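Local coordinates for protein L-iditol 2-dehydrogenase (Clostridium scindens, PDB 4OH1) that probably catalyses the NAD+-dependent oxidation of L-iditol and related polyols, as a zinc-containing member of the alcohol dehydrogenase family, at residues Q4-S9 / M24-P29; R11-N16 / T54-E59; P31-I36 / V83-E88. One frame throughout, in Å; residues are numbered along the deposited sequence.

Contact 1: Q4-S9 / M24-P29; sequences QLFVTS and MEAPMP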
loop_
_atom_site.group_PDB
_atom_site.type_symbol
_atom_site.label_atom_id
_atom_site.label_comp_id
_atom_site.label_asym_id
_atom_site.label_seq_id
_atom_site.Cartn_x
_atom_site.Cartn_y
_atom_site.Cartn_z
ATOM N N GLN A 4 22.036 -38.327 -12.108
ATOM C CA GLN A 4 21.821 -37.198 -11.223
ATOM C C GLN A 4 23.161 -36.691 -10.711
ATOM O O GLN A 4 24.034 -37.493 -10.470
ATOM C CB GLN A 4 20.937 -37.607 -10.068
ATOM C CG GLN A 4 20.694 -36.505 -9.025
ATOM C CD GLN A 4 19.592 -36.872 -8.038
ATOM O OE1 GLN A 4 19.094 -37.977 -8.072
ATOM N NE2 GLN A 4 19.184 -35.922 -7.184
ATOM N N LEU A 5 23.286 -35.363 -10.520
ATOM C CA LEU A 5 24.466 -34.727 -9.949
ATOM C C LEU A 5 24.276 -34.480 -8.477
ATOM O O LEU A 5 23.205 -34.112 -8.066
ATOM C CB LEU A 5 24.678 -33.371 -10.587
ATOM C CG LEU A 5 24.679 -33.414 -12.101
ATOM C CD1 LEU A 5 24.972 -32.033 -12.676
ATOM C CD2 LEU A 5 25.657 -34.418 -12.589
ATOM N N PHE A 6 25.353 -34.627 -7.718
ATOM C CA PHE A 6 25.353 -34.432 -6.292
ATOM C C PHE A 6 26.551 -33.577 -5.943
ATOM O O PHE A 6 27.596 -33.592 -6.628
ATOM C CB PHE A 6 25.502 -35.783 -5.583
ATOM C CG PHE A 6 24.316 -36.684 -5.739
ATOM C CD1 PHE A 6 24.162 -37.468 -6.889
ATOM C CD2 PHE A 6 23.347 -36.754 -4.748
ATOM C CE1 PHE A 6 23.055 -38.295 -7.049
ATOM C CE2 PHE A 6 22.224 -37.591 -4.900
ATOM C CZ PHE A 6 22.079 -38.355 -6.057
ATOM N N VAL A 7 26.404 -32.824 -4.872
ATOM C CA VAL A 7 27.505 -32.082 -4.303
ATOM C C VAL A 7 28.234 -33.124 -3.494
ATOM O O VAL A 7 27.642 -33.668 -2.562
ATOM C CB VAL A 7 27.004 -30.971 -3.366
ATOM C CG1 VAL A 7 28.173 -30.291 -2.652
ATOM C CG2 VAL A 7 26.234 -29.945 -4.155
ATOM N N THR A 8 29.487 -33.423 -3.871
ATOM C CA THR A 8 30.321 -34.439 -3.204
ATOM C C THR A 8 31.322 -33.883 -2.167
ATOM O O THR A 8 31.668 -34.577 -1.226
ATOM C CB THR A 8 31.046 -35.341 -4.242
ATOM O OG1 THR A 8 31.666 -34.539 -5.255
ATOM C CG2 THR A 8 30.038 -36.292 -4.919
ATOM N N SER A 9 31.763 -32.638 -2.325
ATOM C CA SER A 9 32.494 -31.931 -1.274
ATOM C C SER A 9 32.190 -30.448 -1.321
ATOM O O SER A 9 31.793 -29.933 -2.361
ATOM C CB SER A 9 33.985 -32.126 -1.481
ATOM O OG SER A 9 34.408 -31.406 -2.631
HETATM N N MSE A 24 26.256 -39.338 -10.174
HETATM C CA MSE A 24 26.109 -40.694 -9.597
HETATM C C MSE A 24 24.892 -41.332 -10.208
HETATM O O MSE A 24 24.134 -40.674 -10.941
HETATM C CB MSE A 24 25.983 -40.667 -8.066
HETATM C CG MSE A 24 27.111 -39.955 -7.396
HETATM SE SE MSE A 24 27.011 -39.551 -5.442
HETATM C CE MSE A 24 27.633 -41.267 -4.683
ATOM N N GLU A 25 24.702 -42.623 -9.966
ATOM C CA GLU A 25 23.449 -43.235 -10.379
ATOM C C GLU A 25 22.430 -43.105 -9.248
ATOM O O GLU A 25 22.768 -43.111 -8.071
ATOM C CB GLU A 25 23.576 -44.680 -10.881
ATOM C CG GLU A 25 22.268 -45.072 -11.681
ATOM C CD GLU A 25 22.461 -45.309 -13.202
ATOM O OE1 GLU A 25 22.748 -46.495 -13.537
ATOM O OE2 GLU A 25 22.289 -44.345 -14.033
ATOM N N ALA A 26 21.187 -42.888 -9.636
ATOM C CA ALA A 26 20.120 -42.747 -8.705
ATOM C C ALA A 26 18.940 -43.512 -9.240
ATOM O O ALA A 26 18.715 -43.573 -10.444
ATOM C CB ALA A 26 19.764 -41.289 -8.558
ATOM N N PRO A 27 18.153 -44.072 -8.336
ATOM C CA PRO A 27 16.975 -44.798 -8.780
ATOM C C PRO A 27 15.931 -43.819 -9.310
ATOM O O PRO A 27 15.942 -42.655 -8.950
ATOM C CB PRO A 27 16.500 -45.485 -7.508
ATOM C CG PRO A 27 16.948 -44.558 -6.397
ATOM C CD PRO A 27 18.167 -43.837 -6.876
HETATM N N MSE A 28 15.076 -44.302 -10.198
HETATM C CA MSE A 28 13.952 -43.565 -10.697
HETATM C C MSE A 28 12.973 -43.264 -9.549
HETATM O O MSE A 28 12.534 -44.172 -8.865
HETATM C CB MSE A 28 13.263 -44.432 -11.740
HETATM C CG MSE A 28 12.056 -43.823 -12.374
HETATM SE SE MSE A 28 12.623 -42.344 -13.546
HETATM C CE MSE A 28 11.480 -42.515 -15.137
ATOM N N PRO A 29 12.625 -41.992 -9.316
ATOM C CA PRO A 29 11.652 -41.764 -8.236
ATOM C C PRO A 29 10.196 -41.980 -8.695
ATOM O O PRO A 29 9.890 -41.905 -9.885
ATOM C CB PRO A 29 11.899 -40.308 -7.855
ATOM C CG PRO A 29 12.317 -39.661 -9.102
ATOM C CD PRO A 29 13.188 -40.728 -9.810
#
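The selenium of Met24, a selenomethionine, meets the Phe6 ring obliquely: SE lies 4.3 Å from the ring centroid and 34° off the ring normal, a Met-aromatic contact. The ring atom nearest to Met24 SE is Phe6 CD1, at 3.8 Å; Met24 CB adds a touch of 3.9 Å to Phe6 CE1, and the two side chains cross at about a right angle. Chi1 of Phe6 (-68°) puts CG anti to the carbonyl carbon and beside the backbone N, where Phe6 CG lies 3.9 Å from Met24 SE. At the far end of the ring, Phe6 CZ meets Ala26 CB edge-on at 4.5 Å.

The backbones next to this contact form an antiparallel hydrogen-bonded pair, Gln4 with Met24. Its two bonds are unequal: Met24 N to Gln4 O measures 2.9 Å at 169°, whereas Gln4 N to Met24 O is weak, at 3.4 Å. Beyond Met24 the partner chain passes Gln4 with its Ala26 methyl, whose CB is 3.4 Å from Gln4 OE1. Gln4 NE2 makes a weak hydrogen bond to Asn128.

Strands 2-9 and 20-26 form a beta hairpin, and 20-26 is an outermost strand of its three-stranded sheet within this chain. The chemistry implies that this end of the hairpin is probably held by one short and one weak main-chain bond, with apolar contact of the Met24 side chain and Ala26 methyl against Phe6.

Contact 2: R11-N16 / T54-E59; sequences RDFEKN and TGNLGE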
loop_
_atom_site.group_PDB
_atom_site.type_symbol
_atom_site.label_atom_id
_atom_site.label_comp_id
_atom_site.label_asym_id
_atom_site.label_seq_id
_atom_site.Cartn_x
_atom_site.Cartn_y
_atom_site.Cartn_z
ATOM N N ARG A 11 33.668 -26.305 0.176
ATOM C CA ARG A 11 34.955 -25.630 0.395
ATOM C C ARG A 11 35.602 -26.064 1.716
ATOM O O ARG A 11 34.982 -25.887 2.775
ATOM C CB ARG A 11 34.809 -24.104 0.382
ATOM C CG ARG A 11 36.177 -23.399 0.505
ATOM C CD ARG A 11 36.133 -21.955 0.030
ATOM N NE ARG A 11 37.477 -21.404 -0.119
ATOM C CZ ARG A 11 37.749 -20.157 -0.490
ATOM N NH1 ARG A 11 36.774 -19.299 -0.735
ATOM N NH2 ARG A 11 39.013 -19.764 -0.609
ATOM N N ASP A 12 36.814 -26.638 1.622
ATOM C CA ASP A 12 37.656 -27.036 2.778
ATOM C C ASP A 12 38.704 -25.918 3.013
ATOM O O ASP A 12 39.730 -25.862 2.331
ATOM C CB ASP A 12 38.328 -28.417 2.511
ATOM C CG ASP A 12 39.132 -28.975 3.721
ATOM O OD1 ASP A 12 39.191 -28.331 4.791
ATOM O OD2 ASP A 12 39.720 -30.081 3.591
ATOM N N PHE A 13 38.422 -25.015 3.957
ATOM C CA PHE A 13 39.335 -23.918 4.274
ATOM C C PHE A 13 40.640 -24.399 4.928
ATOM O O PHE A 13 41.671 -23.832 4.620
ATOM C CB PHE A 13 38.656 -22.869 5.148
ATOM C CG PHE A 13 37.585 -22.085 4.438
ATOM C CD1 PHE A 13 37.927 -21.075 3.542
ATOM C CD2 PHE A 13 36.227 -22.344 4.684
ATOM C CE1 PHE A 13 36.931 -20.320 2.889
ATOM C CE2 PHE A 13 35.207 -21.605 4.039
ATOM C CZ PHE A 13 35.559 -20.588 3.138
ATOM N N GLU A 14 40.618 -25.433 5.788
ATOM C CA GLU A 14 41.873 -25.979 6.413
ATOM C C GLU A 14 42.725 -26.945 5.513
ATOM O O GLU A 14 43.614 -27.631 6.026
ATOM C CB GLU A 14 41.584 -26.651 7.781
ATOM N N LYS A 15 42.423 -27.017 4.205
ATOM C CA LYS A 15 43.292 -27.652 3.168
ATOM C C LYS A 15 43.373 -26.835 1.873
ATOM O O LYS A 15 44.047 -27.213 0.921
ATOM C CB LYS A 15 42.767 -29.038 2.784
ATOM C CG LYS A 15 42.886 -30.039 3.874
ATOM C CD LYS A 15 42.974 -31.425 3.325
ATOM C CE LYS A 15 43.655 -32.300 4.335
ATOM N NZ LYS A 15 43.072 -33.635 4.293
ATOM N N ASN A 16 42.668 -25.718 1.843
ATOM C CA ASN A 16 42.461 -24.953 0.624
ATOM C C ASN A 16 42.111 -25.790 -0.617
ATOM O O ASN A 16 42.867 -25.799 -1.592
ATOM C CB ASN A 16 43.673 -24.073 0.350
ATOM C CG ASN A 16 43.283 -22.725 -0.192
ATOM O OD1 ASN A 16 42.139 -22.500 -0.601
ATOM N ND2 ASN A 16 44.234 -21.811 -0.195
ATOM N N THR A 54 32.004 -23.190 -3.312
ATOM C CA THR A 54 33.225 -22.400 -3.270
ATOM C C THR A 54 33.181 -21.390 -2.114
ATOM O O THR A 54 34.076 -20.542 -1.971
ATOM C CB THR A 54 33.424 -21.672 -4.634
ATOM O OG1 THR A 54 32.272 -20.856 -4.931
ATOM C CG2 THR A 54 33.674 -22.703 -5.767
ATOM N N GLY A 55 32.154 -21.510 -1.273
ATOM C CA GLY A 55 31.810 -20.449 -0.348
ATOM C C GLY A 55 32.097 -20.715 1.116
ATOM O O GLY A 55 32.414 -21.865 1.564
ATOM N N ASN A 56 31.964 -19.604 1.846
ATOM C CA ASN A 56 32.172 -19.555 3.274
ATOM C C ASN A 56 30.823 -19.740 3.924
ATOM O O ASN A 56 29.910 -18.941 3.689
ATOM C CB ASN A 56 32.770 -18.211 3.662
ATOM C CG ASN A 56 33.181 -18.168 5.103
ATOM O OD1 ASN A 56 32.381 -17.870 5.984
ATOM N ND2 ASN A 56 34.437 -18.473 5.358
ATOM N N LEU A 57 30.712 -20.783 4.748
ATOM C CA LEU A 57 29.409 -21.320 5.144
ATOM C C LEU A 57 28.969 -21.131 6.621
ATOM O O LEU A 57 27.885 -21.574 6.970
ATOM C CB LEU A 57 29.359 -22.816 4.772
ATOM C CG LEU A 57 29.721 -23.201 3.323
ATOM C CD1 LEU A 57 29.688 -24.706 3.126
ATOM C CD2 LEU A 57 28.758 -22.535 2.356
ATOM N N GLY A 58 29.771 -20.488 7.477
ATOM C CA GLY A 58 29.365 -20.218 8.879
ATOM C C GLY A 58 29.290 -21.473 9.751
ATOM O O GLY A 58 29.980 -22.454 9.463
ATOM N N GLU A 59 28.464 -21.442 10.815
ATOM C CA GLU A 59 28.218 -22.616 11.720
ATOM C C GLU A 59 27.512 -23.748 10.953
ATOM O O GLU A 59 27.613 -24.945 11.296
ATOM C CB GLU A 59 27.382 -22.207 12.947
#
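Thr54 O receives a hydrogen bond from Arg11 NH1, joining the loop of the 2-9/20-26 hairpin to the connection between helices 48-54 and 60-66 of the GroES-like domain. The bond is 3.2 Å long and bent, with 139° at the hydrogen, and the acceptor lies out of the guanidinium plane. Arg11 CG is anti to the backbone N (chi1 -176°), and the chain stays extended as far as NE; Arg11 CD also passes Thr54 O at 3.2 Å. Because Thr54 is the last residue of its helix, the helix dipole may favour a cationic partner at this carbonyl. Thr54 OG1 hydrogen-bonds to Thr50 O, one turn back in the helix.

Gly55 is the first residue to leave helical geometry. Its carbonyl oxygen faces carbon rather than a donor: Arg11 CB is 3.5 Å and Phe13 CE2 3.7 Å from Gly55 O, which is buried by this contact with no polar partner in the model.

Asn56 makes the next contact with Phe13. Its side chain crosses that of Phe13 at about a right angle, with amide and ring planes 56° apart and Asn56 ND2 3.3 Å from Phe13 CZ, while Asn56 N lies at the ring edge, in plane. Within the 11-16 segment itself, Arg11 CG sits 3.8 Å above the plane of the Phe13 ring, over its centre.

Contact 3: P31-I36 / V83-E88; sequences PKDEEI and VGSTAE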
loop_
_atom_site.group_PDB
_atom_site.type_symbol
_atom_site.label_atom_id
_atom_site.label_comp_id
_atom_site.label_asym_id
_atom_site.label_seq_id
_atom_site.Cartn_x
_atom_site.Cartn_y
_atom_site.Cartn_z
ATOM N N PRO A 31 6.031 -41.133 -7.950
ATOM C CA PRO A 31 5.171 -40.198 -7.226
ATOM C C PRO A 31 4.056 -40.863 -6.438
ATOM O O PRO A 31 3.409 -41.744 -6.951
ATOM C CB PRO A 31 4.538 -39.403 -8.336
ATOM C CG PRO A 31 4.586 -40.328 -9.519
ATOM C CD PRO A 31 5.811 -41.101 -9.396
ATOM N N LYS A 32 3.810 -40.390 -5.220
ATOM C CA LYS A 32 2.600 -40.755 -4.469
ATOM C C LYS A 32 1.380 -40.102 -5.113
ATOM O O LYS A 32 1.508 -39.494 -6.169
ATOM C CB LYS A 32 2.676 -40.262 -3.045
ATOM C CG LYS A 32 3.907 -40.607 -2.324
ATOM C CD LYS A 32 3.695 -40.309 -0.845
ATOM C CE LYS A 32 4.987 -40.123 -0.097
ATOM N NZ LYS A 32 6.013 -41.104 -0.534
ATOM N N ASP A 33 0.202 -40.228 -4.483
ATOM C CA ASP A 33 -1.093 -39.775 -5.084
ATOM C C ASP A 33 -1.141 -38.269 -5.459
ATOM O O ASP A 33 -1.689 -37.891 -6.511
ATOM C CB ASP A 33 -2.278 -40.091 -4.144
ATOM C CG ASP A 33 -2.515 -41.602 -3.964
ATOM O OD1 ASP A 33 -1.974 -42.403 -4.736
ATOM O OD2 ASP A 33 -3.244 -41.987 -3.038
ATOM N N GLU A 34 -0.549 -37.443 -4.605
ATOM C CA GLU A 34 -0.548 -36.013 -4.829
ATOM C C GLU A 34 0.714 -35.460 -5.479
ATOM O O GLU A 34 0.866 -34.227 -5.563
ATOM C CB GLU A 34 -0.824 -35.295 -3.518
ATOM C CG GLU A 34 -2.168 -35.689 -2.954
ATOM C CD GLU A 34 -2.584 -34.836 -1.806
ATOM O OE1 GLU A 34 -1.904 -33.838 -1.470
ATOM O OE2 GLU A 34 -3.606 -35.175 -1.220
ATOM N N GLU A 35 1.583 -36.357 -5.961
ATOM C CA GLU A 35 2.877 -35.970 -6.479
ATOM C C GLU A 35 2.919 -36.136 -7.967
ATOM O O GLU A 35 2.041 -36.742 -8.545
ATOM C CB GLU A 35 3.992 -36.793 -5.839
ATOM C CG GLU A 35 4.267 -36.397 -4.408
ATOM C CD GLU A 35 5.302 -37.284 -3.708
ATOM O OE1 GLU A 35 5.564 -38.440 -4.097
ATOM O OE2 GLU A 35 5.854 -36.803 -2.716
ATOM N N ILE A 36 3.964 -35.584 -8.578
ATOM C CA ILE A 36 4.094 -35.505 -10.016
ATOM C C ILE A 36 5.558 -35.708 -10.293
ATOM O O ILE A 36 6.416 -35.116 -9.618
ATOM C CB ILE A 36 3.690 -34.098 -10.521
ATOM C CG1 ILE A 36 2.233 -33.804 -10.173
ATOM C CG2 ILE A 36 3.873 -33.998 -11.999
ATOM C CD1 ILE A 36 1.730 -32.556 -10.770
ATOM N N VAL A 83 1.944 -38.906 -13.121
ATOM C CA VAL A 83 1.055 -38.160 -12.241
ATOM C C VAL A 83 0.381 -39.133 -11.232
ATOM O O VAL A 83 -0.195 -40.111 -11.629
ATOM C CB VAL A 83 -0.066 -37.481 -13.104
ATOM C CG1 VAL A 83 -0.990 -36.676 -12.225
ATOM C CG2 VAL A 83 0.506 -36.532 -14.109
ATOM N N GLY A 84 0.436 -38.855 -9.939
ATOM C CA GLY A 84 -0.411 -39.564 -8.979
ATOM C C GLY A 84 -1.896 -39.327 -9.251
ATOM O O GLY A 84 -2.295 -38.326 -9.840
ATOM N N SER A 85 -2.730 -40.249 -8.800
ATOM C CA SER A 85 -4.153 -40.173 -9.043
ATOM C C SER A 85 -4.797 -38.898 -8.499
ATOM O O SER A 85 -5.627 -38.320 -9.175
ATOM C CB SER A 85 -4.851 -41.440 -8.490
ATOM O OG SER A 85 -4.465 -41.701 -7.154
ATOM N N THR A 86 -4.423 -38.404 -7.326
ATOM C CA THR A 86 -5.046 -37.161 -6.871
ATOM C C THR A 86 -4.645 -35.992 -7.793
ATOM O O THR A 86 -5.467 -35.158 -8.221
ATOM C CB THR A 86 -4.668 -36.827 -5.450
ATOM O OG1 THR A 86 -5.063 -37.894 -4.609
ATOM C CG2 THR A 86 -5.388 -35.577 -4.990
ATOM N N ALA A 87 -3.382 -35.959 -8.155
ATOM C CA ALA A 87 -2.940 -34.876 -9.002
ATOM C C ALA A 87 -3.611 -34.899 -10.370
ATOM O O ALA A 87 -3.856 -33.852 -10.948
ATOM C CB ALA A 87 -1.448 -34.915 -9.139
ATOM N N GLU A 88 -3.891 -36.092 -10.898
ATOM C CA GLU A 88 -4.527 -36.188 -12.203
ATOM C C GLU A 88 -5.898 -35.566 -12.108
ATOM O O GLU A 88 -6.350 -34.900 -13.022
ATOM C CB GLU A 88 -4.649 -37.657 -12.673
ATOM C CG GLU A 88 -4.377 -37.788 -14.136
ATOM C CD GLU A 88 -4.267 -39.194 -14.615
ATOM O OE1 GLU A 88 -5.109 -40.010 -14.246
ATOM O OE2 GLU A 88 -3.311 -39.499 -15.361
HETATM O O HOH W 1 -1.474 -42.275 -7.262
#
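Gly84 N donates a nearly straight bond of 3.0 Å (166°) to Glu35 O, next to the antiparallel non-hydrogen-bonded pair of Ile36 and Val83, and just before these residues a type I turn from Lys32 to Glu35 places the Asp33 carbonyl at the start of helix 85-89. Asp33 O accepts Ala87 N at 3.0 Å and, weakly, Thr86 N at 2.9 Å. Gly84, at the N-cap position, packs tightly on the turn, with no room for a side chain beside Lys32 O and Asp33 O; its CA makes a C-H...O contact of 3.2 Å to Asp33 O.

Among the side chains, Asp33 OD1 accepts a water at 2.6 Å, and that water accepts Ser85 N at 2.8 Å; through it the Asp33 carboxylate reaches the first helical amide, which would probably favour the helix N-terminus. Glu34 and Thr86 lie side by side, pointing the same way, with Glu34 CG 3.7 Å from Thr86 CB; Glu34 OE1 is hydrogen-bonded to His137 NE2. Ile36 CG1 rests on Ala87 CB at 4.0 Å.

The outcome is a helix N-terminus met by a beta-turn carbonyl and a bridging water, where strand 75-83, paired antiparallel with 35-44, runs through Gly84 into the short helix 85-89 of the GroES-like domain.

Contacts 1 and 2 share the hairpin formed by strands 2-9 and 20-26: contact 1 lies between its strands, with one bridge in these ranges, while residues 11-16 lie in its loop. Contact 3 follows contact 1 along the chain, its first segment leading into strand 35-44. Contact 2 is a surface contact; contacts 1 and 3 are partly buried, and none lies deep in the chain. Their chemistry follows their place. Strand pairing in contact 1 is supplemented by selenium-aromatic packing, contact 2 combines one bent arginine-to-carbonyl bond at a helix end with an aromatic ring against an asparagine amide, and contact 3 is dominated by main-chain bonds and a water.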